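Local coordinates for protein L-methionine gamma-lyase (Fusobacterium nucleatum subsp. nucleatum, PDB 6LXU) that belongs to the Cys/Met metabolism family of pyridoxal-phosphate-dependent enzymes and carries its cofactor as a modified lysine in a four-chain assembly, at residues 246-250 with 251-255; 56-59 with 60-64; 72-75 with 76-79. One frame throughout, in Å; residues are numbered along the deposited sequence.

Contact 1 (246-250 with 251-255); sequences AVLGP and QEAYY
Leu248 reaches over the first turn of helix 250-260 and meets two of its side chains. CD1 touches CB of Glu252 at 3.7 Å. The other methyl, CD2, packs on CB of Ala253 at 3.8 Å. CG stands anti to the backbone N (chi1 -174°), which carries both methyls to the helix. Next to this apolar contact the helix starts with two straight backbone bonds. Ala253 N donates to Gly249 O at 2.9 Å. Tyr254 N donates to Pro250 O, also at 2.9 Å. Gly249 is thus the N-cap of helix 250-260, and Pro250 is its first residue, where a proline costs no helical bond.

The Glu252 chain bends at chi2 (79°), and the carboxylate folds back toward the N-cap. OE1 lies 3.5 Å from Gly249 CA. A water links the two: it accepts from Gly249 N at 2.9 Å and donates to Glu252 OE1 at 3.1 Å. The other oxygen, OE2, is bonded to Gln34 of the second subunit. Gln251 NE2 lies over one face of the Tyr255 ring, 3.4 Å above its plane and toward the rim. The same NE2 bonds Tyr255 OH of the third subunit, and Tyr254 OH bonds Asp219 of that subunit. Within the chain, Leu248 also packs on Leu70 of helix 65-78.

Contact 2 (56-59 with 60-64); sequences GYIY and TRLGN
Tyr59 O closes the turn by accepting two backbone bonds. Leu62 N comes at 2.9 Å from above the carbonyl plane, with a bent N-H...O angle of 132°. Gly63 N comes at 3.2 Å and lies nearer that plane. A water accepts from Ile58 N at 2.8 Å and lies 3.0 Å from Gly63 O, so it probably links the two arms of the loop. Across the turn, Asn64 ND2 donates to Thr60 OG1 at 3.1 Å, almost straight and in the amide plane. ND2 also bonds Tyr33 O, and OG1 in turn donates to Thr35 O; these links help fix both side chains.

Among the van der Waals contacts, Tyr57 lies along the Gly63-Asn64 backbone. Gly63 O sits at the ring edge, 3.6 Å from CD1, while CE1 meets Asn64 C. Leu62 CD1 touches CB and CG2 of Ile58.

Tyr59 and Arg61 form the last group. The tyrosine CG is anti to its own N (chi1 -175°), and the ring passes obliquely across the Arg61 chain. CE2 is 3.8 Å from Arg61 NH2. The ring and guanidinium planes are 71° apart. Tyr59 OH and Arg61 NE both bond the pyridoxal-phosphate-lysine (LLP) side chain of the second subunit. The loop therefore completes a cofactor site shared between subunits, consistent with the Cys/Met metabolism PLP-dependent family, in which active sites lie between subunits.

Contact 3 (72-75 with 76-79); sequences NKIA and ALEE
Ala76, Leu77 and Glu78 bond back to Asn72, Lys73 and Ile74 in the last turns of helix 65-78, which ends in a Schellman motif. Three i to i+4 backbone bonds join the segments. Ala76 N donates to Asn72 O at 2.9 Å, and Leu77 N to Lys73 O at the same length. Glu78 N donates to Ile74 O at 3.0 Å. Glu79 then leaves the helix with positive phi (59°) as the C-prime residue. Its N makes a weak bond to Ala76 O at 3.3 Å, and Gly80 N pairs with Ala75 O.

Charged ends find partners elsewhere in the chain: Glu78 OE2 bonds His208 and Asn188, and Glu79 forms salt bridges with Lys8, Lys197 and Lys200.

Apolar contacts continue outward from the helix. Ile74 touches strand 223-227 through Leu224 and Val226, whereas Leu77 packs on Leu11 and Thr14 of helix 11-17. The two side chains still approach each other loosely, CD1 of Ile74 to CD1 of Leu77 at 4.4 Å. CB of Ala76 lies 3.5 Å from Asn72 O, one turn back. With CG anti to its carbonyl carbon (chi1 -69°), Leu77 lies back along the previous turn, and its CG rests 3.4 Å from Lys73 O.

Overall arrangement
Contacts 1 and 2 touch, with centres 13 Å apart. Val247 CG2 packs on Arg61 CG at 3.5 Å, and Pro250 CG lies 3.6 Å from Asn64 ND2. Both contacts reach the second subunit. Contact 2 meets the LLP cofactor side chain there, and Val247 of contact 1 packs on Arg61, which bonds that cofactor. Contact 3 touches neither of them. Its centre is about 17 Å from that of contact 1 and about 20 Å from that of contact 2, and no other chain reaches it. Helix 65-78 connects the three: Asn64 caps its start, Leu248 and Ala253 pack on its side, and contact 3 forms its end.

Contact 1 (246-250 with 251-255)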
ATOM      1  N   ALA A 246     -15.702 -11.890  -5.723  1.00  4.74           N
ATOM      2  CA  ALA A 246     -15.480 -10.482  -5.376  1.00  4.84           C
ATOM      3  C   ALA A 246     -14.624 -10.375  -4.107  1.00  4.85           C
ATOM      4  O   ALA A 246     -15.083  -9.933  -3.056  1.00  4.91           O
ATOM      5  CB  ALA A 246     -16.808  -9.780  -5.221  1.00  5.07           C
ATOM      6  N   VAL A 247     -13.353 -10.748  -4.249  1.00  4.82           N
ATOM      7  CA  VAL A 247     -12.436 -10.875  -3.126  1.00  4.85           C
ATOM      8  C   VAL A 247     -11.794  -9.545  -2.801  1.00  4.73           C
ATOM      9  O   VAL A 247     -11.106  -8.954  -3.634  1.00  5.03           O
ATOM     10  CB  VAL A 247     -11.338 -11.907  -3.428  1.00  4.90           C
ATOM     11  CG1 VAL A 247     -10.363 -12.037  -2.271  1.00  4.99           C
ATOM     12  CG2 VAL A 247     -11.952 -13.270  -3.729  1.00  5.10           C
ATOM     13  N   LEU A 248     -11.999  -9.077  -1.564  1.00  4.63           N
ATOM     14  CA  LEU A 248     -11.413  -7.822  -1.099  1.00  4.75           C
ATOM     15  C   LEU A 248      -9.891  -7.953  -0.980  1.00  4.57           C
ATOM     16  O   LEU A 248      -9.360  -8.903  -0.415  1.00  4.81           O
ATOM     17  CB  LEU A 248     -12.015  -7.445   0.248  1.00  4.82           C
ATOM     18  CG  LEU A 248     -11.611  -6.079   0.790  1.00  4.97           C
ATOM     19  CD1 LEU A 248     -12.046  -4.948  -0.130  1.00  5.08           C
ATOM     20  CD2 LEU A 248     -12.225  -5.892   2.166  1.00  5.14           C
ATOM     21  N   GLY A 249      -9.177  -6.960  -1.492  1.00  4.66           N
ATOM     22  CA  GLY A 249      -7.730  -6.923  -1.344  1.00  4.67           C
ATOM     23  C   GLY A 249      -7.353  -6.662   0.112  1.00  4.82           C
ATOM     24  O   GLY A 249      -7.977  -5.819   0.764  1.00  4.79           O
ATOM     25  N   PRO A 250      -6.324  -7.354   0.639  1.00  5.14           N
ATOM     26  CA  PRO A 250      -5.924  -7.084   2.020  1.00  5.33           C
ATOM     27  C   PRO A 250      -5.578  -5.616   2.284  1.00  5.05           C
ATOM     28  O   PRO A 250      -5.918  -5.096   3.351  1.00  5.10           O
ATOM     29  CB  PRO A 250      -4.768  -8.054   2.238  1.00  5.50           C
ATOM     30  CG  PRO A 250      -5.123  -9.226   1.380  1.00  5.53           C
ATOM     31  CD  PRO A 250      -5.701  -8.597   0.135  1.00  5.32           C
ATOM     32  N   GLN A 251      -4.970  -4.940   1.322  1.00  5.11           N
ATOM     33  CA  GLN A 251      -4.691  -3.504   1.490  1.00  5.26           C
ATOM     34  C   GLN A 251      -5.976  -2.730   1.728  1.00  4.89           C
ATOM     35  O   GLN A 251      -6.050  -1.869   2.615  1.00  4.74           O
ATOM     36  CB  GLN A 251      -3.970  -2.931   0.273  1.00  5.79           C
ATOM     37  CG  GLN A 251      -3.687  -1.443   0.409  1.00  6.28           C
ATOM     38  CD  GLN A 251      -2.742  -1.144   1.546  1.00  6.92           C
ATOM     39  OE1 GLN A 251      -1.679  -1.780   1.649  1.00  8.35           O
ATOM     40  NE2 GLN A 251      -3.090  -0.178   2.403  1.00  7.26           N
ATOM     41  N   GLU A 252      -6.996  -3.015   0.923  1.00  4.72           N
ATOM     42  CA  GLU A 252      -8.275  -2.342   1.085  1.00  4.74           C
ATOM     43  C   GLU A 252      -8.952  -2.717   2.397  1.00  4.53           C
ATOM     44  O   GLU A 252      -9.543  -1.856   3.043  1.00  4.42           O
ATOM     45  CB  GLU A 252      -9.192  -2.561  -0.119  1.00  4.95           C
ATOM     46  CG  GLU A 252      -8.796  -1.737  -1.335  1.00  5.28           C
ATOM     47  CD  GLU A 252      -7.631  -2.293  -2.141  1.00  5.37           C
ATOM     48  OE1 GLU A 252      -7.395  -3.526  -2.088  1.00  5.53           O
ATOM     49  OE2 GLU A 252      -6.963  -1.524  -2.882  1.00  6.36           O
ATOM     50  N   ALA A 253      -8.846  -3.980   2.810  1.00  4.41           N
ATOM     51  CA  ALA A 253      -9.352  -4.355   4.129  1.00  4.48           C
ATOM     52  C   ALA A 253      -8.701  -3.504   5.224  1.00  4.45           C
ATOM     53  O   ALA A 253      -9.395  -3.020   6.124  1.00  4.56           O
ATOM     54  CB  ALA A 253      -9.151  -5.839   4.382  1.00  4.54           C
ATOM     55  N   TYR A 254      -7.384  -3.322   5.135  1.00  4.37           N
ATOM     56  CA  TYR A 254      -6.669  -2.488   6.095  1.00  4.52           C
ATOM     57  C   TYR A 254      -7.173  -1.037   6.041  1.00  4.43           C
ATOM     58  O   TYR A 254      -7.431  -0.430   7.094  1.00  4.52           O
ATOM     59  CB  TYR A 254      -5.133  -2.562   5.897  1.00  4.65           C
ATOM     60  CG  TYR A 254      -4.474  -1.722   6.942  1.00  4.88           C
ATOM     61  CD1 TYR A 254      -4.388  -2.167   8.253  1.00  5.08           C
ATOM     62  CD2 TYR A 254      -4.056  -0.419   6.660  1.00  5.01           C
ATOM     63  CE1 TYR A 254      -3.901  -1.350   9.250  1.00  5.37           C
ATOM     64  CE2 TYR A 254      -3.553   0.397   7.655  1.00  5.27           C
ATOM     65  CZ  TYR A 254      -3.504  -0.065   8.962  1.00  5.17           C
ATOM     66  OH  TYR A 254      -3.088   0.734  10.014  1.00  5.76           O
ATOM     67  N   TYR A 255      -7.312  -0.479   4.843  1.00  4.33           N
ATOM     68  CA  TYR A 255      -7.833   0.883   4.731  1.00  4.46           C
ATOM     69  C   TYR A 255      -9.184   1.032   5.427  1.00  4.36           C
ATOM     70  O   TYR A 255      -9.449   2.053   6.058  1.00  4.31           O
ATOM     71  CB  TYR A 255      -7.965   1.306   3.270  1.00  4.59           C
ATOM     72  CG  TYR A 255      -6.710   1.778   2.556  1.00  4.72           C
ATOM     73  CD1 TYR A 255      -5.907   2.795   3.072  1.00  5.09           C
ATOM     74  CD2 TYR A 255      -6.413   1.307   1.280  1.00  4.84           C
ATOM     75  CE1 TYR A 255      -4.824   3.272   2.355  1.00  5.28           C
ATOM     76  CE2 TYR A 255      -5.317   1.789   0.570  1.00  5.11           C
ATOM     77  CZ  TYR A 255      -4.528   2.776   1.118  1.00  5.23           C
ATOM     78  OH  TYR A 255      -3.425   3.273   0.443  1.00  5.54           O
TER
HETATM   79  O   HOH W   1     -10.034  -4.802  -3.196  1.00  7.24           O

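Contact 2 (56-59 with 60-64)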
ATOM      1  N   GLY A  56      -7.544 -21.892  11.062  1.00 16.13           N
ATOM      2  CA  GLY A  56      -6.473 -21.253  10.312  1.00 13.97           C
ATOM      3  C   GLY A  56      -6.818 -21.155   8.845  1.00 12.25           C
ATOM      4  O   GLY A  56      -7.886 -21.585   8.404  1.00 14.20           O
ATOM      5  N   TYR A  57      -5.866 -20.629   8.092  1.00  9.25           N
ATOM      6  CA  TYR A  57      -6.120 -20.121   6.746  1.00  8.19           C
ATOM      7  C   TYR A  57      -5.580 -21.035   5.666  1.00  7.65           C
ATOM      8  O   TYR A  57      -4.739 -21.908   5.897  1.00  8.16           O
ATOM      9  CB  TYR A  57      -5.567 -18.687   6.636  1.00  7.82           C
ATOM     10  CG  TYR A  57      -6.344 -17.738   7.525  1.00  7.60           C
ATOM     11  CD1 TYR A  57      -7.465 -17.100   7.041  1.00  7.58           C
ATOM     12  CD2 TYR A  57      -5.998 -17.531   8.861  1.00  7.84           C
ATOM     13  CE1 TYR A  57      -8.218 -16.257   7.839  1.00  7.73           C
ATOM     14  CE2 TYR A  57      -6.752 -16.693   9.671  1.00  7.93           C
ATOM     15  CZ  TYR A  57      -7.870 -16.067   9.160  1.00  7.68           C
ATOM     16  OH  TYR A  57      -8.632 -15.242   9.953  1.00  7.90           O
ATOM     17  N   ILE A  58      -6.114 -20.835   4.467  1.00  6.94           N
ATOM     18  CA  ILE A  58      -5.783 -21.624   3.277  1.00  6.89           C
ATOM     19  C   ILE A  58      -5.437 -20.729   2.084  1.00  6.32           C
ATOM     20  O   ILE A  58      -4.415 -20.925   1.443  1.00  6.51           O
ATOM     21  CB  ILE A  58      -6.934 -22.586   2.916  1.00  7.36           C
ATOM     22  CG1 ILE A  58      -7.157 -23.624   4.038  1.00  8.08           C
ATOM     23  CG2 ILE A  58      -6.663 -23.274   1.580  1.00  7.37           C
ATOM     24  CD1 ILE A  58      -8.391 -24.473   3.829  1.00  8.69           C
ATOM     25  N   TYR A  59      -6.309 -19.773   1.774  1.00  5.95           N
ATOM     26  CA  TYR A  59      -6.189 -19.015   0.524  1.00  5.78           C
ATOM     27  C   TYR A  59      -7.094 -17.807   0.638  1.00  5.46           C
ATOM     28  O   TYR A  59      -8.216 -17.922   1.113  1.00  5.64           O
ATOM     29  CB  TYR A  59      -6.628 -19.892  -0.635  1.00  5.96           C
ATOM     30  CG  TYR A  59      -6.466 -19.326  -2.016  1.00  5.99           C
ATOM     31  CD1 TYR A  59      -5.225 -19.260  -2.602  1.00  6.09           C
ATOM     32  CD2 TYR A  59      -7.567 -18.937  -2.768  1.00  5.98           C
ATOM     33  CE1 TYR A  59      -5.069 -18.814  -3.902  1.00  6.03           C
ATOM     34  CE2 TYR A  59      -7.435 -18.485  -4.071  1.00  5.96           C
ATOM     35  CZ  TYR A  59      -6.180 -18.445  -4.637  1.00  5.88           C
ATOM     36  OH  TYR A  59      -6.003 -18.066  -5.948  1.00  6.40           O
ATOM     37  N   THR A  60      -6.616 -16.646   0.202  1.00  5.32           N
ATOM     38  CA  THR A  60      -7.306 -15.393   0.503  1.00  5.20           C
ATOM     39  C   THR A  60      -8.721 -15.297  -0.052  1.00  5.29           C
ATOM     40  O   THR A  60      -9.558 -14.657   0.571  1.00  5.53           O
ATOM     41  CB  THR A  60      -6.416 -14.209   0.105  1.00  5.21           C
ATOM     42  OG1 THR A  60      -5.352 -14.191   1.058  1.00  5.15           O
ATOM     43  CG2 THR A  60      -7.133 -12.858   0.114  1.00  5.33           C
ATOM     44  N   ARG A  61      -9.046 -15.963  -1.179  1.00  5.39           N
ATOM     45  CA  ARG A  61     -10.446 -15.950  -1.625  1.00  5.62           C
ATOM     46  C   ARG A  61     -11.393 -16.565  -0.585  1.00  5.99           C
ATOM     47  O   ARG A  61     -12.533 -16.120  -0.463  1.00  6.61           O
ATOM     48  CB  ARG A  61     -10.613 -16.618  -2.996  1.00  5.47           C
ATOM     49  CG  ARG A  61     -12.062 -16.744  -3.486  1.00  5.40           C
ATOM     50  CD  ARG A  61     -12.217 -16.717  -5.019  1.00  5.43           C
ATOM     51  NE  ARG A  61     -11.268 -17.598  -5.688  1.00  5.45           N
ATOM     52  CZ  ARG A  61     -11.332 -18.933  -5.686  1.00  5.48           C
ATOM     53  NH1 ARG A  61     -12.357 -19.566  -5.113  1.00  5.70           N
ATOM     54  NH2 ARG A  61     -10.358 -19.641  -6.232  1.00  5.63           N
ATOM     55  N   LEU A  62     -10.912 -17.565   0.156  1.00  6.44           N
ATOM     56  CA  LEU A  62     -11.697 -18.176   1.247  1.00  7.17           C
ATOM     57  C   LEU A  62     -11.756 -17.300   2.487  1.00  7.49           C
ATOM     58  O   LEU A  62     -12.802 -17.246   3.159  1.00  9.75           O
ATOM     59  CB  LEU A  62     -11.129 -19.538   1.626  1.00  7.93           C
ATOM     60  CG  LEU A  62     -11.126 -20.599   0.533  1.00  8.82           C
ATOM     61  CD1 LEU A  62     -10.434 -21.872   1.002  1.00  9.27           C
ATOM     62  CD2 LEU A  62     -12.524 -20.902   0.045  1.00  9.71           C
ATOM     63  N   GLY A  63     -10.655 -16.625   2.800  1.00  6.73           N
ATOM     64  CA  GLY A  63     -10.542 -15.802   3.992  1.00  6.38           C
ATOM     65  C   GLY A  63      -9.107 -15.400   4.212  1.00  6.12           C
ATOM     66  O   GLY A  63      -8.196 -16.024   3.696  1.00  6.00           O
ATOM     67  N   ASN A  64      -8.919 -14.338   5.001  1.00  5.76           N
ATOM     68  CA  ASN A  64      -7.605 -13.749   5.220  1.00  5.54           C
ATOM     69  C   ASN A  64      -7.642 -13.079   6.597  1.00  5.56           C
ATOM     70  O   ASN A  64      -8.650 -12.489   6.939  1.00  5.48           O
ATOM     71  CB  ASN A  64      -7.344 -12.721   4.096  1.00  5.41           C
ATOM     72  CG  ASN A  64      -6.072 -11.930   4.284  1.00  5.32           C
ATOM     73  OD1 ASN A  64      -5.987 -11.059   5.149  1.00  5.40           O
ATOM     74  ND2 ASN A  64      -5.066 -12.213   3.455  1.00  5.06           N
TER
HETATM   75  O   HOH W   2      -8.200 -18.966   3.964  1.00  7.02           O

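Contact 3 (72-75 with 76-79)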
ATOM      1  N   ASN A  72     -15.300  -9.232  11.482  1.00  6.48           N
ATOM      2  CA  ASN A  72     -15.712  -9.263  12.891  1.00  7.15           C
ATOM      3  C   ASN A  72     -16.172  -7.895  13.385  1.00  6.94           C
ATOM      4  O   ASN A  72     -17.126  -7.800  14.167  1.00  7.51           O
ATOM      5  CB  ASN A  72     -14.556  -9.748  13.774  1.00  8.60           C
ATOM      6  CG  ASN A  72     -14.215 -11.197  13.576  1.00  9.88           C
ATOM      7  OD1 ASN A  72     -14.997 -11.962  13.065  1.00 12.22           O
ATOM      8  ND2 ASN A  72     -13.030 -11.581  14.026  1.00 11.44           N
ATOM      9  N   LYS A  73     -15.501  -6.846  12.937  1.00  6.71           N
ATOM     10  CA  LYS A  73     -15.848  -5.477  13.338  0.60  6.91           C
ATOM     11  C   LYS A  73     -17.220  -5.086  12.847  1.00  6.66           C
ATOM     12  O   LYS A  73     -18.029  -4.555  13.609  1.00  6.79           O
ATOM     13  CB  LYS A  73     -14.835  -4.451  12.823  0.60  7.25           C
ATOM     14  CG  LYS A  73     -13.575  -4.377  13.642  0.60  7.40           C
ATOM     15  CD  LYS A  73     -12.582  -3.357  13.118  0.60  7.80           C
ATOM     16  CE  LYS A  73     -11.298  -3.426  13.920  0.60  8.09           C
ATOM     17  NZ  LYS A  73     -11.492  -2.995  15.329  0.60  8.40           N
ATOM     18  N   ILE A  74     -17.510  -5.305  11.560  1.00  6.32           N
ATOM     19  CA  ILE A  74     -18.826  -4.924  11.070  1.00  6.26           C
ATOM     20  C   ILE A  74     -19.925  -5.785  11.711  1.00  6.09           C
ATOM     21  O   ILE A  74     -21.012  -5.280  12.014  1.00  6.24           O
ATOM     22  CB  ILE A  74     -18.897  -4.887   9.529  1.00  6.28           C
ATOM     23  CG1 ILE A  74     -20.211  -4.260   9.053  1.00  6.54           C
ATOM     24  CG2 ILE A  74     -18.739  -6.266   8.913  1.00  6.18           C
ATOM     25  CD1 ILE A  74     -20.442  -2.818   9.478  1.00  6.90           C
ATOM     26  N   ALA A  75     -19.651  -7.065  11.937  1.00  6.15           N
ATOM     27  CA  ALA A  75     -20.614  -7.893  12.653  1.00  6.44           C
ATOM     28  C   ALA A  75     -20.875  -7.331  14.059  1.00  6.40           C
ATOM     29  O   ALA A  75     -22.027  -7.288  14.500  1.00  6.80           O
ATOM     30  CB  ALA A  75     -20.141  -9.322  12.734  1.00  6.80           C
ATOM     31  N   ALA A  76     -19.825  -6.912  14.762  1.00  6.49           N
ATOM     32  CA  ALA A  76     -20.014  -6.325  16.089  1.00  6.87           C
ATOM     33  C   ALA A  76     -20.836  -5.047  16.035  1.00  7.02           C
ATOM     34  O   ALA A  76     -21.703  -4.813  16.899  1.00  7.77           O
ATOM     35  CB  ALA A  76     -18.670  -6.068  16.753  1.00  7.06           C
ATOM     36  N   LEU A  77     -20.587  -4.205  15.031  1.00  6.96           N
ATOM     37  CA  LEU A  77     -21.319  -2.949  14.896  1.00  7.07           C
ATOM     38  C   LEU A  77     -22.794  -3.139  14.582  1.00  7.13           C
ATOM     39  O   LEU A  77     -23.627  -2.392  15.103  1.00  7.62           O
ATOM     40  CB  LEU A  77     -20.668  -2.057  13.837  1.00  7.53           C
ATOM     41  CG  LEU A  77     -19.291  -1.508  14.231  1.00  8.13           C
ATOM     42  CD1 LEU A  77     -18.583  -0.940  13.013  1.00  8.43           C
ATOM     43  CD2 LEU A  77     -19.373  -0.455  15.328  1.00  8.69           C
ATOM     44  N   GLU A  78     -23.116  -4.118  13.747  1.00  6.82           N
ATOM     45  CA  GLU A  78     -24.507  -4.440  13.412  1.00  7.14           C
ATOM     46  C   GLU A  78     -25.179  -5.366  14.433  1.00  7.45           C
ATOM     47  O   GLU A  78     -26.370  -5.647  14.340  1.00  7.91           O
ATOM     48  CB  GLU A  78     -24.590  -5.078  12.022  1.00  6.90           C
ATOM     49  CG  GLU A  78     -24.321  -4.122  10.873  1.00  6.98           C
ATOM     50  CD  GLU A  78     -25.438  -3.130  10.577  1.00  7.07           C
ATOM     51  OE1 GLU A  78     -26.504  -3.145  11.248  1.00  8.00           O
ATOM     52  OE2 GLU A  78     -25.238  -2.283   9.666  1.00  7.30           O
ATOM     53  N   GLU A  79     -24.386  -5.873  15.377  1.00  7.89           N
ATOM     54  CA  GLU A  79     -24.840  -6.838  16.388  1.00  8.97           C
ATOM     55  C   GLU A  79     -25.388  -8.111  15.748  1.00  8.93           C
ATOM     56  O   GLU A  79     -26.426  -8.647  16.157  1.00 10.13           O
ATOM     57  CB  GLU A  79     -25.812  -6.187  17.379  1.00 10.17           C
ATOM     58  CG  GLU A  79     -25.175  -5.017  18.119  1.00 11.58           C
ATOM     59  CD  GLU A  79     -26.099  -4.365  19.124  1.00 13.22           C
ATOM     60  OE1 GLU A  79     -26.818  -5.084  19.846  1.00 15.69           O
ATOM     61  OE2 GLU A  79     -26.098  -3.127  19.189  1.00 14.14           O
TER